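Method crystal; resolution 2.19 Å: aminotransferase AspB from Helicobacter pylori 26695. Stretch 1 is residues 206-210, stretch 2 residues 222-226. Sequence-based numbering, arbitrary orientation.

Stretch 1, residues 206-210: PSLLE
Stretch 2 (222-226) NVLVI

Residues 206-210 form the entry to a helix. Pro 206 (phi/psi -82/148°) and Ser 207 (-82/150°) are extended; the chain then turns into helical values at Leu 208 (-62/-26°), Leu 209 (-72/-24°) and Glu 210 (-69/-37°), and Glu 210 N donates to Ser 207 O at 3.1 Å. In the second stretch Asn 222 adopts a left-handed conformation (65/6°), which suits asparagine, before a strand begins: Val 223 (-127/138°), Leu 224 (-146/150°), Val 225 (-129/145°) and Ile 226 (-119/127°). The stretches come closest in register at Leu 208 and Val 225, whose CA atoms lie 6.9 Å apart.

Ser 207 is the N-cap. With chi1 t, Ser 207 OG accepts from Leu 209 N at 3.2 Å, satisfying an amide that the first helical turn leaves without a backbone acceptor. Glu 210 (chi1 m, chi2 t, chi3 60°) folds back so that its OE2 accepts from Ser 207 N at 2.9 Å. These bonds brace the turn that presents the two leucines.

No hydrogen bond crosses between the stretches; the contact is apolar packing, burying 244 Å² in total. Strand alternation points Val 223 (chi1 t) and Val 225 (chi1 m) toward the helix start and Leu 224 away. Leu 208 (t, p) also points toward its partner stretch: its CD2 lies 3.7 Å from Val 223 CG1, and its CB 3.8 Å from Val 225 CG1. Leu 209 (m, t) leaves the backbone sideways, but its end comes nearer, placing CD2 3.9 Å from Val 223 CG1 and CG 3.8 Å from Val 225 CG1. Each valine thus sends CG1 to both leucines. Beta-branched valine favours the extended backbone and is compact, while the leucines reach Val 223 with their CD2 methyls and meet Val 225 nearer the backbone, Leu 208 with CB and Leu 209 with CG. Ser 207 OG, 3.8 Å from Val 225 CG1, borders this buried cluster with its polarity satisfied.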

# COMPACT_ATOMS: atom_id res chain seq x y z
N PRO A 206 15.35 -24.71 -0.79
CA PRO A 206 15.04 -24.59 0.62
C PRO A 206 14.73 -23.16 1.07
O PRO A 206 15.25 -22.18 0.50
CB PRO A 206 16.31 -25.08 1.29
CG PRO A 206 17.40 -24.78 0.31
CD PRO A 206 16.79 -24.77 -1.05
N SER A 207 13.86 -23.03 2.07
CA SER A 207 13.61 -21.72 2.69
C SER A 207 14.71 -21.45 3.71
O SER A 207 15.25 -22.36 4.31
CB SER A 207 12.28 -21.67 3.41
OG SER A 207 12.12 -20.46 4.12
N LEU A 208 15.02 -20.18 3.91
CA LEU A 208 15.97 -19.75 4.93
C LEU A 208 15.48 -20.13 6.35
O LEU A 208 16.29 -20.26 7.28
CB LEU A 208 16.20 -18.22 4.80
CG LEU A 208 17.11 -17.46 5.77
CD1 LEU A 208 18.54 -18.05 5.82
CD2 LEU A 208 17.14 -15.96 5.44
N LEU A 209 14.16 -20.27 6.54
CA LEU A 209 13.64 -20.69 7.86
C LEU A 209 13.94 -22.16 8.15
O LEU A 209 14.01 -22.59 9.33
CB LEU A 209 12.14 -20.37 8.05
CG LEU A 209 11.68 -18.90 7.93
CD1 LEU A 209 10.27 -18.72 8.51
CD2 LEU A 209 12.65 -17.95 8.63
N GLU A 210 14.14 -22.95 7.10
CA GLU A 210 14.57 -24.36 7.29
C GLU A 210 16.00 -24.40 7.84
O GLU A 210 16.35 -25.26 8.65
CB GLU A 210 14.53 -25.14 5.98
CG GLU A 210 13.17 -25.27 5.33
CD GLU A 210 13.24 -26.11 4.05
OE1 GLU A 210 13.64 -27.28 4.15
OE2 GLU A 210 12.88 -25.63 2.95
N ASN A 222 16.36 -12.67 14.36
CA ASN A 222 17.04 -11.88 13.33
C ASN A 222 16.75 -12.29 11.87
O ASN A 222 17.34 -11.72 10.94
CB ASN A 222 18.56 -11.89 13.55
CG ASN A 222 19.00 -11.05 14.72
OD1 ASN A 222 18.22 -10.71 15.60
ND2 ASN A 222 20.28 -10.68 14.73
N VAL A 223 15.83 -13.23 11.66
CA VAL A 223 15.62 -13.80 10.32
C VAL A 223 14.16 -13.74 9.86
O VAL A 223 13.22 -14.02 10.63
CB VAL A 223 16.15 -15.25 10.26
CG1 VAL A 223 15.91 -15.89 8.89
CG2 VAL A 223 17.65 -15.28 10.64
N LEU A 224 13.99 -13.38 8.58
CA LEU A 224 12.70 -13.22 7.94
C LEU A 224 12.76 -13.63 6.46
O LEU A 224 13.80 -13.54 5.82
CB LEU A 224 12.25 -11.75 8.02
CG LEU A 224 12.06 -11.16 9.43
CD1 LEU A 224 12.50 -9.74 9.47
CD2 LEU A 224 10.65 -11.34 9.97
N VAL A 225 11.64 -14.12 5.94
CA VAL A 225 11.51 -14.55 4.56
C VAL A 225 10.27 -13.85 4.02
O VAL A 225 9.31 -13.66 4.75
CB VAL A 225 11.39 -16.10 4.41
CG1 VAL A 225 12.68 -16.83 4.88
CG2 VAL A 225 10.17 -16.63 5.15
N ILE A 226 10.31 -13.46 2.76
CA ILE A 226 9.23 -12.73 2.11
C ILE A 226 8.70 -13.56 0.94
O ILE A 226 9.46 -14.00 0.09
CB ILE A 226 9.74 -11.33 1.65
CG1 ILE A 226 10.05 -10.48 2.88
CG2 ILE A 226 8.70 -10.63 0.74
CD1 ILE A 226 10.58 -9.07 2.59